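D-isomer specific 2-hydroxyacid dehydrogenase family protein (Desulfovibrio vulgaris, PDB 5TX7) probably catalyses the NAD-dependent interconversion of D-2-hydroxyacids and 2-oxoacids, its exact substrate being unassigned. Local coordinates at residues Ala46-Asn52 against Leu67-Leu73; Val5-Gly9 against Lys53-Asp57; Ser18-Ile22 against Met299-Ala303. The contacts are given in a common frame with arbitrary orientation. Residues are numbered along the deposited sequence.

Contact 1. Residues Ala46-Asn52 against Leu67-Leu73; sequences AHVVLTN and LRFVSVL
L73, T51 and V49 lose most area where strands 48-51 and 69-72, both extended (V49 phi/psi -113/133, V70 -115/127), pair in parallel (axes 4.8 Å apart at 19°, V48 opposite F69 and T51 opposite V72). V49 (chi1 t) lies on the face shared with T51, V70 and V72; its CG2 packs 3.5 Å from L67 CD1, while its backbone hydrogen-bonds alternately to F69 and S71: V49 N to F69 O 3.0 Å, S71 N to V49 O 3.1 Å. T51 continues the ladder of hydrogen bonds, T51 N to S71 O 3.3 Å and L73 N to T51 O 2.8 Å; its CG2 sits 4.1 Å from V70 CG1, and its hydroxyl hydrogen-bonds V54 O. L73 (m, t) points its CA-to-CB bond toward 46-52 and brings CD1 4.2 Å from L50 CB; one water accepts from N52 ND2 (3.3 Å) and donates to L73 O (2.8 Å). At the other end H47 O accepts hydrogen bonds from R68 N (2.8 Å) and, weakly, F69 N (3.0 Å). With helix 58-62 these strands form a beta-alpha-beta unit. In the five-stranded parallel sheet, strand 3-6 borders 48-51 and strand 92-93 borders 69-72, while helix 292-310 packs on the face bearing L50 and F69, where F69 stacks with F309.

Contact 2. Residues Val5-Gly9 against Lys53-Asp57; sequences VALDG and KVPLD
This is a buried loop-to-loop contact at the C-terminal ends of two neighbouring parallel strands: residues 7-9 leave strand 3-6, and residues 53-57 run from strand 48-51 toward helix 58-62. It buries 205 Å² in total, and the nearest CA atoms, those of D8 and V54, are 6.7 Å apart, so the segments meet through side chains and one side-chain-to-backbone bond. L7 leaves extended geometry (phi/psi -81/-26), and D8 follows at -147/75; the CA-to-CB bonds of both point toward the other segment. With chi1 p, D8 places OD2 3.0 Å from K53 N, a nearly linear hydrogen bond (171°), while its OD1 accepts from N52 N. V54 (-74/125, chi1 t) inserts CG2 beside both residues, 3.4 Å from D8 CG and 3.9 Å from L7 CB. L7 and L56 are both m, t, and L7 CD1 lies 4.5 Å from L56 CD2; both V54 and L56 touch I39 of helix 39-43. The CA-to-CB bond of K53 points sideways, and its side chain makes a cation-pi contact with W136 of the second subunit. D57 occupies the N-cap of helix 58-62. Consecutive amides of N52 and K53 are thus held by the two oxygens of one carboxylate: a buried acid, with V54 CG2 against its carboxylate carbon, is engaged by two backbone donors, which ties the exits of the two strands together.

Contact 3. Residues Ser18-Ile22 against Met299-Ala303; sequences SWAPI and MDSTA
Residues 299-303 form an unbroken helical turn within helix 292-310 (A303 N to M299 O 3.0 Å), whereas 18-22 passes from extended S18 (phi/psi -135/137) through W19 (-80/-2) into helix 20-23. S18, chi1 t, caps that short helix: its OG accepts from A20 N at 3.0 Å. The backbones are closest at I22 and A303, CA to CA 5.2 Å, and open to 7.2 Å between the CA atoms of W19 and M299. M299 (t, p, p) loses 102 Å² here and is the centre of the contact. It makes a Met-aromatic contact with W19: M299 CE lies 3.8 Å from the centroid of the W19 six-membered ring, 17° off its normal, a CH-pi approach over the face, with M299 SD oblique at 4.3 Å. The long C-terminal helix thereby returns, across 276 intervening residues, to the N-terminal parallel sheet, consistent with the two-domain chain of D-2-hydroxyacid dehydrogenases; W19 also touches A6 and L28 of that sheet. M299 SD further meets I22 CG1 at 3.7 Å, and M299 CG meets S18 O at 3.4 Å. I22 (m, m) extends CD1 to 3.8 Å from T302 CG2 and 3.6 Å from A303 N. P21 CB packs 3.7 Å from A303 CB.

Overall arrangement
All three contacts lie in the same half of the chain, their centres 8 to 16 Å apart, yet they differ in chemistry. Contact 1 is core, with a backbone ladder holding adjacent strands; contact 2, also buried, joins the loops at strand ends with one carboxylate bond and aliphatic packing. The two are continuous: V5 O lies 2.7 Å from L50 N, a probable hydrogen bond between neighbouring strands 3-6 and 48-51. Contact 3, only partly buried, has no hydrogen bond between its segments and relies on sulfur, aromatic and aliphatic surfaces. Its T302 reaches contact 1 (T302 CG2 to L50 CD2, 3.8 Å), and W19 CZ2 approaches G9 O of contact 2 at 3.7 Å.

Contact 1. Residues Ala46-Asn52 against Leu67-Leu73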
ATOM      1  N   ALA A  46     -24.103 -13.089 -34.156  1.00 67.11           N
ATOM      2  CA  ALA A  46     -23.312 -13.695 -33.091  1.00 62.40           C
ATOM      3  C   ALA A  46     -24.077 -14.786 -32.340  1.00 61.22           C
ATOM      4  O   ALA A  46     -25.199 -14.560 -31.908  1.00 61.58           O
ATOM      5  CB  ALA A  46     -22.862 -12.620 -32.107  1.00 60.88           C
ATOM      6  N   HIS A  47     -23.439 -15.942 -32.164  1.00 60.79           N
ATOM      7  CA  HIS A  47     -23.932 -17.009 -31.297  1.00 60.65           C
ATOM      8  C   HIS A  47     -23.759 -16.603 -29.824  1.00 57.21           C
ATOM      9  O   HIS A  47     -24.622 -16.900 -28.982  1.00 53.49           O
ATOM     10  CB  HIS A  47     -23.128 -18.295 -31.473  1.00 66.47           C
ATOM     11  CG  HIS A  47     -23.253 -18.952 -32.810  1.00 75.29           C
ATOM     12  ND1 HIS A  47     -22.827 -18.376 -33.996  1.00 78.89           N
ATOM     13  CD2 HIS A  47     -23.670 -20.200 -33.126  1.00 81.40           C
ATOM     14  CE1 HIS A  47     -23.027 -19.230 -34.987  1.00 83.97           C
ATOM     15  NE2 HIS A  47     -23.528 -20.347 -34.486  1.00 86.00           N
ATOM     16  N   VAL A  48     -22.614 -15.968 -29.524  1.00 53.60           N
ATOM     17  CA  VAL A  48     -22.220 -15.592 -28.166  1.00 51.40           C
ATOM     18  C   VAL A  48     -21.864 -14.113 -28.114  1.00 49.16           C
ATOM     19  O   VAL A  48     -21.040 -13.647 -28.914  1.00 48.73           O
ATOM     20  CB  VAL A  48     -20.958 -16.368 -27.693  1.00 51.17           C
ATOM     21  CG1 VAL A  48     -20.607 -16.009 -26.257  1.00 49.63           C
ATOM     22  CG2 VAL A  48     -21.170 -17.857 -27.808  1.00 52.31           C
ATOM     23  N   VAL A  49     -22.453 -13.395 -27.160  1.00 46.46           N
ATOM     24  CA  VAL A  49     -22.135 -11.994 -26.930  1.00 46.66           C
ATOM     25  C   VAL A  49     -21.443 -11.859 -25.559  1.00 46.05           C
ATOM     26  O   VAL A  49     -21.903 -12.421 -24.551  1.00 47.78           O
ATOM     27  CB  VAL A  49     -23.405 -11.112 -26.998  1.00 47.18           C
ATOM     28  CG1 VAL A  49     -23.184  -9.733 -26.363  1.00 47.68           C
ATOM     29  CG2 VAL A  49     -23.847 -10.960 -28.435  1.00 47.57           C
ATOM     30  N   LEU A  50     -20.339 -11.109 -25.531  1.00 45.78           N
ATOM     31  CA  LEU A  50     -19.645 -10.759 -24.280  1.00 44.53           C
ATOM     32  C   LEU A  50     -19.869  -9.271 -24.004  1.00 45.14           C
ATOM     33  O   LEU A  50     -19.655  -8.436 -24.890  1.00 43.77           O
ATOM     34  CB  LEU A  50     -18.159 -11.043 -24.391  1.00 43.42           C
ATOM     35  CG  LEU A  50     -17.784 -12.449 -24.884  1.00 46.18           C
ATOM     36  CD1 LEU A  50     -16.271 -12.524 -25.089  1.00 46.57           C
ATOM     37  CD2 LEU A  50     -18.298 -13.520 -23.911  1.00 46.90           C
ATOM     38  N   THR A  51     -20.346  -8.963 -22.799  1.00 42.97           N
ATOM     39  CA  THR A  51     -20.582  -7.596 -22.383  1.00 43.42           C
ATOM     40  C   THR A  51     -20.037  -7.414 -20.967  1.00 45.26           C
ATOM     41  O   THR A  51     -20.173  -8.289 -20.125  1.00 46.87           O
ATOM     42  CB  THR A  51     -22.080  -7.221 -22.421  1.00 45.64           C
ATOM     43  OG1 THR A  51     -22.262  -5.888 -21.936  1.00 45.69           O
ATOM     44  CG2 THR A  51     -22.957  -8.169 -21.568  1.00 46.03           C
ATOM     45  N   ASN A  52     -19.384  -6.287 -20.732  1.00 47.25           N
ATOM     46  CA  ASN A  52     -19.028  -5.864 -19.392  1.00 49.44           C
ATOM     47  C   ASN A  52     -20.144  -4.937 -18.907  1.00 46.64           C
ATOM     48  O   ASN A  52     -20.903  -5.295 -18.024  1.00 43.61           O
ATOM     49  CB  ASN A  52     -17.643  -5.190 -19.387  1.00 50.50           C
ATOM     50  CG  ASN A  52     -17.064  -5.035 -17.994  1.00 50.13           C
ATOM     51  OD1 ASN A  52     -17.788  -4.969 -17.006  1.00 49.87           O
ATOM     52  ND2 ASN A  52     -15.736  -4.984 -17.917  1.00 52.51           N
ATOM     53  N   LEU A  67     -28.751 -15.123 -31.295  1.00 62.64           N
ATOM     54  CA  LEU A  67     -28.028 -15.097 -30.024  1.00 60.37           C
ATOM     55  C   LEU A  67     -28.397 -16.292 -29.164  1.00 59.52           C
ATOM     56  O   LEU A  67     -29.558 -16.481 -28.830  1.00 62.98           O
ATOM     57  CB  LEU A  67     -28.318 -13.791 -29.271  1.00 59.16           C
ATOM     58  CG  LEU A  67     -27.603 -13.545 -27.934  1.00 56.19           C
ATOM     59  CD1 LEU A  67     -26.103 -13.681 -28.105  1.00 55.88           C
ATOM     60  CD2 LEU A  67     -27.973 -12.175 -27.401  1.00 53.54           C
ATOM     61  N   ARG A  68     -27.401 -17.107 -28.826  1.00 60.46           N
ATOM     62  CA  ARG A  68     -27.607 -18.306 -28.020  1.00 62.35           C
ATOM     63  C   ARG A  68     -27.020 -18.241 -26.614  1.00 60.26           C
ATOM     64  O   ARG A  68     -27.471 -18.992 -25.759  1.00 62.43           O
ATOM     65  CB  ARG A  68     -27.078 -19.534 -28.762  1.00 68.19           C
ATOM     66  CG  ARG A  68     -27.636 -19.724 -30.173  1.00 71.50           C
ATOM     67  CD  ARG A  68     -29.146 -19.479 -30.312  1.00 75.29           C
ATOM     68  NE  ARG A  68     -29.623 -19.768 -31.666  1.00 81.45           N
ATOM     69  CZ  ARG A  68     -30.896 -19.778 -32.061  1.00 85.69           C
ATOM     70  NH1 ARG A  68     -31.885 -19.508 -31.204  1.00 88.00           N
ATOM     71  NH2 ARG A  68     -31.187 -20.086 -33.333  1.00 87.27           N
ATOM     72  N   PHE A  69     -26.066 -17.342 -26.347  1.00 57.47           N
ATOM     73  CA  PHE A  69     -25.406 -17.288 -25.032  1.00 55.11           C
ATOM     74  C   PHE A  69     -24.773 -15.936 -24.730  1.00 52.29           C
ATOM     75  O   PHE A  69     -24.062 -15.370 -25.568  1.00 52.37           O
ATOM     76  CB  PHE A  69     -24.335 -18.385 -24.942  1.00 54.33           C
ATOM     77  CG  PHE A  69     -23.624 -18.444 -23.616  1.00 55.49           C
ATOM     78  CD1 PHE A  69     -24.336 -18.616 -22.431  1.00 55.11           C
ATOM     79  CD2 PHE A  69     -22.234 -18.358 -23.546  1.00 55.30           C
ATOM     80  CE1 PHE A  69     -23.682 -18.687 -21.210  1.00 52.75           C
ATOM     81  CE2 PHE A  69     -21.595 -18.425 -22.318  1.00 53.29           C
ATOM     82  CZ  PHE A  69     -22.315 -18.588 -21.157  1.00 51.03           C
ATOM     83  N   VAL A  70     -25.028 -15.426 -23.528  1.00 49.84           N
ATOM     84  CA  VAL A  70     -24.381 -14.195 -23.071  1.00 48.84           C
ATOM     85  C   VAL A  70     -23.474 -14.479 -21.877  1.00 47.71           C
ATOM     86  O   VAL A  70     -23.903 -15.103 -20.899  1.00 49.75           O
ATOM     87  CB  VAL A  70     -25.414 -13.133 -22.701  1.00 48.41           C
ATOM     88  CG1 VAL A  70     -24.721 -11.868 -22.187  1.00 45.88           C
ATOM     89  CG2 VAL A  70     -26.287 -12.827 -23.915  1.00 48.15           C
ATOM     90  N   SER A  71     -22.219 -14.056 -21.967  1.00 44.94           N
ATOM     91  CA  SER A  71     -21.346 -14.091 -20.800  1.00 45.56           C
ATOM     92  C   SER A  71     -20.983 -12.659 -20.408  1.00 43.88           C
ATOM     93  O   SER A  71     -20.564 -11.863 -21.252  1.00 44.71           O
ATOM     94  CB  SER A  71     -20.095 -14.929 -21.053  1.00 46.32           C
ATOM     95  OG  SER A  71     -19.526 -15.346 -19.812  1.00 45.98           O
ATOM     96  N   VAL A  72     -21.170 -12.348 -19.130  1.00 43.90           N
ATOM     97  CA  VAL A  72     -20.912 -11.022 -18.608  1.00 43.64           C
ATOM     98  C   VAL A  72     -19.525 -10.986 -17.985  1.00 42.97           C
ATOM     99  O   VAL A  72     -19.194 -11.833 -17.144  1.00 43.21           O
ATOM    100  CB  VAL A  72     -21.961 -10.626 -17.562  1.00 44.76           C
ATOM    101  CG1 VAL A  72     -21.682  -9.227 -17.016  1.00 44.48           C
ATOM    102  CG2 VAL A  72     -23.350 -10.701 -18.173  1.00 45.60           C
ATOM    103  N   LEU A  73     -18.751  -9.967 -18.367  1.00 43.23           N
ATOM    104  CA  LEU A  73     -17.340  -9.823 -18.004  1.00 44.82           C
ATOM    105  C   LEU A  73     -17.219  -9.055 -16.693  1.00 45.20           C
ATOM    106  O   LEU A  73     -16.559  -8.014 -16.603  1.00 49.96           O
ATOM    107  CB  LEU A  73     -16.575  -9.109 -19.128  1.00 46.59           C
ATOM    108  CG  LEU A  73     -16.663  -9.700 -20.538  1.00 46.41           C
ATOM    109  CD1 LEU A  73     -16.103  -8.724 -21.568  1.00 46.22           C
ATOM    110  CD2 LEU A  73     -15.943 -11.032 -20.601  1.00 47.31           C
TER
HETATM  111  O   HOH W   1     -15.169  -6.235 -14.932  1.00 52.16           O

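Contact 2. Residues Val5-Gly9 against Lys53-Asp57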
ATOM      1  N   VAL A   5     -18.838 -12.212 -30.172  1.00 46.53           N
ATOM      2  CA  VAL A   5     -18.642 -10.758 -30.237  1.00 47.86           C
ATOM      3  C   VAL A   5     -18.486 -10.160 -28.834  1.00 46.89           C
ATOM      4  O   VAL A   5     -19.351 -10.357 -27.968  1.00 44.59           O
ATOM      5  CB  VAL A   5     -19.794 -10.062 -30.978  1.00 49.50           C
ATOM      6  CG1 VAL A   5     -19.576  -8.557 -31.049  1.00 51.13           C
ATOM      7  CG2 VAL A   5     -19.900 -10.615 -32.390  1.00 53.33           C
ATOM      8  N   ALA A   6     -17.379  -9.436 -28.626  1.00 45.08           N
ATOM      9  CA  ALA A   6     -17.179  -8.635 -27.412  1.00 44.27           C
ATOM     10  C   ALA A   6     -17.539  -7.170 -27.720  1.00 43.79           C
ATOM     11  O   ALA A   6     -16.893  -6.513 -28.555  1.00 42.78           O
ATOM     12  CB  ALA A   6     -15.745  -8.754 -26.927  1.00 42.33           C
ATOM     13  N   LEU A   7     -18.582  -6.680 -27.058  1.00 44.73           N
ATOM     14  CA  LEU A   7     -19.113  -5.346 -27.324  1.00 49.28           C
ATOM     15  C   LEU A   7     -18.328  -4.233 -26.626  1.00 46.58           C
ATOM     16  O   LEU A   7     -18.345  -3.101 -27.085  1.00 47.44           O
ATOM     17  CB  LEU A   7     -20.608  -5.268 -26.955  1.00 50.73           C
ATOM     18  CG  LEU A   7     -21.534  -6.173 -27.776  1.00 54.00           C
ATOM     19  CD1 LEU A   7     -22.947  -6.159 -27.209  1.00 54.73           C
ATOM     20  CD2 LEU A   7     -21.551  -5.779 -29.254  1.00 56.51           C
ATOM     21  N   ASP A   8     -17.657  -4.542 -25.522  1.00 46.03           N
ATOM     22  CA  ASP A   8     -16.771  -3.566 -24.879  1.00 47.81           C
ATOM     23  C   ASP A   8     -15.590  -4.238 -24.219  1.00 45.54           C
ATOM     24  O   ASP A   8     -15.539  -4.364 -23.013  1.00 48.24           O
ATOM     25  CB  ASP A   8     -17.543  -2.660 -23.892  1.00 48.86           C
ATOM     26  CG  ASP A   8     -18.229  -3.425 -22.767  1.00 47.35           C
ATOM     27  OD1 ASP A   8     -18.597  -4.606 -22.966  1.00 45.45           O
ATOM     28  OD2 ASP A   8     -18.427  -2.825 -21.682  1.00 46.80           O
ATOM     29  N   GLY A   9     -14.648  -4.672 -25.048  1.00 44.18           N
ATOM     30  CA  GLY A   9     -13.494  -5.446 -24.595  1.00 43.17           C
ATOM     31  C   GLY A   9     -12.273  -4.647 -24.166  1.00 42.32           C
ATOM     32  O   GLY A   9     -11.315  -5.216 -23.628  1.00 40.20           O
ATOM     33  N   LYS A  53     -20.249  -3.762 -19.511  1.00 46.41           N
ATOM     34  CA  LYS A  53     -21.248  -2.765 -19.120  1.00 48.76           C
ATOM     35  C   LYS A  53     -22.159  -2.331 -20.267  1.00 47.00           C
ATOM     36  O   LYS A  53     -22.937  -1.399 -20.097  1.00 52.28           O
ATOM     37  CB  LYS A  53     -20.551  -1.524 -18.519  1.00 47.12           C
ATOM     38  CG  LYS A  53     -19.749  -1.776 -17.261  1.00 48.19           C
ATOM     39  CD  LYS A  53     -20.605  -2.242 -16.092  1.00 50.25           C
ATOM     40  CE  LYS A  53     -19.762  -2.478 -14.836  1.00 51.04           C
ATOM     41  NZ  LYS A  53     -19.146  -3.838 -14.809  1.00 50.10           N
ATOM     42  N   VAL A  54     -22.079  -2.981 -21.427  1.00 46.34           N
ATOM     43  CA  VAL A  54     -22.998  -2.667 -22.527  1.00 47.45           C
ATOM     44  C   VAL A  54     -24.369  -3.254 -22.172  1.00 48.16           C
ATOM     45  O   VAL A  54     -24.468  -4.437 -21.857  1.00 48.00           O
ATOM     46  CB  VAL A  54     -22.503  -3.207 -23.869  1.00 47.43           C
ATOM     47  CG1 VAL A  54     -23.550  -2.981 -24.958  1.00 49.53           C
ATOM     48  CG2 VAL A  54     -21.197  -2.511 -24.249  1.00 48.19           C
ATOM     49  N   PRO A  55     -25.413  -2.419 -22.185  1.00 48.65           N
ATOM     50  CA  PRO A  55     -26.725  -2.896 -21.744  1.00 51.06           C
ATOM     51  C   PRO A  55     -27.425  -3.781 -22.768  1.00 49.33           C
ATOM     52  O   PRO A  55     -27.285  -3.535 -23.954  1.00 50.31           O
ATOM     53  CB  PRO A  55     -27.517  -1.597 -21.505  1.00 52.53           C
ATOM     54  CG  PRO A  55     -26.835  -0.581 -22.345  1.00 53.98           C
ATOM     55  CD  PRO A  55     -25.401  -0.969 -22.435  1.00 51.12           C
ATOM     56  N   LEU A  56     -28.141  -4.805 -22.298  1.00 48.65           N
ATOM     57  CA  LEU A  56     -28.961  -5.665 -23.152  1.00 50.10           C
ATOM     58  C   LEU A  56     -30.342  -5.835 -22.538  1.00 52.11           C
ATOM     59  O   LEU A  56     -30.500  -6.500 -21.516  1.00 52.25           O
ATOM     60  CB  LEU A  56     -28.304  -7.026 -23.325  1.00 50.76           C
ATOM     61  CG  LEU A  56     -26.934  -7.030 -23.998  1.00 51.30           C
ATOM     62  CD1 LEU A  56     -26.288  -8.398 -23.825  1.00 51.24           C
ATOM     63  CD2 LEU A  56     -27.061  -6.647 -25.471  1.00 52.13           C
ATOM     64  N   ASP A  57     -31.329  -5.216 -23.173  1.00 52.87           N
ATOM     65  CA  ASP A  57     -32.732  -5.271 -22.737  1.00 54.93           C
ATOM     66  C   ASP A  57     -33.521  -6.264 -23.594  1.00 55.59           C
ATOM     67  O   ASP A  57     -32.955  -6.928 -24.453  1.00 53.81           O
ATOM     68  CB  ASP A  57     -33.344  -3.853 -22.793  1.00 58.06           C
ATOM     69  CG  ASP A  57     -33.429  -3.278 -24.212  1.00 60.01           C
ATOM     70  OD1 ASP A  57     -32.853  -3.837 -25.161  1.00 63.01           O
ATOM     71  OD2 ASP A  57     -34.086  -2.243 -24.382  1.00 66.95           O
TER

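Contact 3. Residues Ser18-Ile22 against Met299-Ala303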
ATOM      1  N   SER A  18      -4.436 -11.347 -23.253  1.00 44.53           N
ATOM      2  CA  SER A  18      -4.660 -12.053 -24.506  1.00 44.48           C
ATOM      3  C   SER A  18      -6.089 -12.581 -24.598  1.00 42.65           C
ATOM      4  O   SER A  18      -6.614 -13.124 -23.631  1.00 41.62           O
ATOM      5  CB  SER A  18      -3.694 -13.230 -24.596  1.00 44.72           C
ATOM      6  OG  SER A  18      -3.921 -13.974 -25.777  1.00 45.76           O
ATOM      7  N   TRP A  19      -6.694 -12.420 -25.775  1.00 43.61           N
ATOM      8  CA  TRP A  19      -7.989 -13.035 -26.083  1.00 46.21           C
ATOM      9  C   TRP A  19      -7.835 -14.516 -26.477  1.00 47.31           C
ATOM     10  O   TRP A  19      -8.834 -15.185 -26.717  1.00 48.46           O
ATOM     11  CB  TRP A  19      -8.693 -12.273 -27.218  1.00 45.31           C
ATOM     12  CG  TRP A  19      -9.123 -10.931 -26.833  1.00 44.65           C
ATOM     13  CD1 TRP A  19      -8.466  -9.760 -27.070  1.00 45.65           C
ATOM     14  CD2 TRP A  19     -10.302 -10.591 -26.114  1.00 44.64           C
ATOM     15  NE1 TRP A  19      -9.166  -8.709 -26.535  1.00 44.57           N
ATOM     16  CE2 TRP A  19     -10.306  -9.191 -25.948  1.00 42.89           C
ATOM     17  CE3 TRP A  19     -11.371 -11.338 -25.588  1.00 45.61           C
ATOM     18  CZ2 TRP A  19     -11.328  -8.519 -25.279  1.00 40.64           C
ATOM     19  CZ3 TRP A  19     -12.390 -10.667 -24.916  1.00 42.00           C
ATOM     20  CH2 TRP A  19     -12.348  -9.264 -24.766  1.00 41.16           C
ATOM     21  N   ALA A  20      -6.607 -15.028 -26.539  1.00 47.36           N
ATOM     22  CA  ALA A  20      -6.365 -16.400 -27.010  1.00 50.33           C
ATOM     23  C   ALA A  20      -7.305 -17.488 -26.442  1.00 51.02           C
ATOM     24  O   ALA A  20      -7.763 -18.350 -27.202  1.00 52.26           O
ATOM     25  CB  ALA A  20      -4.908 -16.792 -26.798  1.00 50.03           C
ATOM     26  N   PRO A  21      -7.609 -17.452 -25.132  1.00 50.18           N
ATOM     27  CA  PRO A  21      -8.539 -18.467 -24.606  1.00 50.74           C
ATOM     28  C   PRO A  21      -9.931 -18.437 -25.235  1.00 52.21           C
ATOM     29  O   PRO A  21     -10.544 -19.487 -25.387  1.00 56.01           O
ATOM     30  CB  PRO A  21      -8.615 -18.137 -23.108  1.00 49.43           C
ATOM     31  CG  PRO A  21      -7.328 -17.439 -22.815  1.00 49.46           C
ATOM     32  CD  PRO A  21      -7.023 -16.639 -24.052  1.00 47.92           C
ATOM     33  N   ILE A  22     -10.415 -17.249 -25.599  1.00 51.10           N
ATOM     34  CA  ILE A  22     -11.692 -17.090 -26.303  1.00 49.83           C
ATOM     35  C   ILE A  22     -11.532 -17.448 -27.801  1.00 49.94           C
ATOM     36  O   ILE A  22     -12.403 -18.080 -28.376  1.00 50.80           O
ATOM     37  CB  ILE A  22     -12.248 -15.650 -26.205  1.00 48.87           C
ATOM     38  CG1 ILE A  22     -12.268 -15.123 -24.757  1.00 48.41           C
ATOM     39  CG2 ILE A  22     -13.648 -15.565 -26.809  1.00 50.03           C
ATOM     40  CD1 ILE A  22     -13.248 -15.770 -23.820  1.00 50.73           C
ATOM     41  N   MET A 299     -10.677 -13.359 -18.019  1.00 42.00           N
ATOM     42  CA  MET A 299     -10.610 -13.875 -19.382  1.00 42.42           C
ATOM     43  C   MET A 299     -10.753 -15.390 -19.390  1.00 43.63           C
ATOM     44  O   MET A 299     -11.551 -15.921 -20.143  1.00 43.44           O
ATOM     45  CB  MET A 299      -9.288 -13.470 -20.041  1.00 43.76           C
ATOM     46  CG  MET A 299      -9.142 -13.875 -21.510  1.00 44.84           C
ATOM     47  SD  MET A 299     -10.174 -12.944 -22.652  1.00 46.28           S
ATOM     48  CE  MET A 299      -9.390 -11.332 -22.556  1.00 44.29           C
ATOM     49  N   ASP A 300      -9.958 -16.076 -18.559  1.00 46.63           N
ATOM     50  CA  ASP A 300      -9.991 -17.541 -18.464  1.00 46.84           C
ATOM     51  C   ASP A 300     -11.358 -18.075 -18.041  1.00 47.70           C
ATOM     52  O   ASP A 300     -11.853 -19.049 -18.637  1.00 47.79           O
ATOM     53  CB  ASP A 300      -8.944 -18.059 -17.485  1.00 48.58           C
ATOM     54  CG  ASP A 300      -7.517 -18.028 -18.041  1.00 52.57           C
ATOM     55  OD1 ASP A 300      -7.315 -18.203 -19.267  1.00 55.76           O
ATOM     56  OD2 ASP A 300      -6.572 -17.859 -17.218  1.00 54.66           O
ATOM     57  N   SER A 301     -11.963 -17.441 -17.032  1.00 46.48           N
ATOM     58  CA  SER A 301     -13.287 -17.844 -16.544  1.00 47.83           C
ATOM     59  C   SER A 301     -14.373 -17.621 -17.585  1.00 49.79           C
ATOM     60  O   SER A 301     -15.296 -18.415 -17.684  1.00 56.15           O
ATOM     61  CB  SER A 301     -13.660 -17.098 -15.257  1.00 47.16           C
ATOM     62  OG  SER A 301     -12.807 -17.443 -14.177  1.00 50.03           O
ATOM     63  N   THR A 302     -14.261 -16.544 -18.356  1.00 48.68           N
ATOM     64  CA  THR A 302     -15.137 -16.310 -19.502  1.00 47.83           C
ATOM     65  C   THR A 302     -14.972 -17.407 -20.583  1.00 48.81           C
ATOM     66  O   THR A 302     -15.972 -17.868 -21.151  1.00 48.95           O
ATOM     67  CB  THR A 302     -14.883 -14.917 -20.093  1.00 46.23           C
ATOM     68  OG1 THR A 302     -15.133 -13.940 -19.066  1.00 44.34           O
ATOM     69  CG2 THR A 302     -15.776 -14.639 -21.288  1.00 46.59           C
ATOM     70  N   ALA A 303     -13.737 -17.830 -20.859  1.00 46.63           N
ATOM     71  CA  ALA A 303     -13.513 -18.954 -21.784  1.00 48.04           C
ATOM     72  C   ALA A 303     -14.135 -20.254 -21.249  1.00 49.06           C
ATOM     73  O   ALA A 303     -14.742 -21.019 -22.013  1.00 46.99           O
ATOM     74  CB  ALA A 303     -12.035 -19.156 -22.059  1.00 48.45           C
TER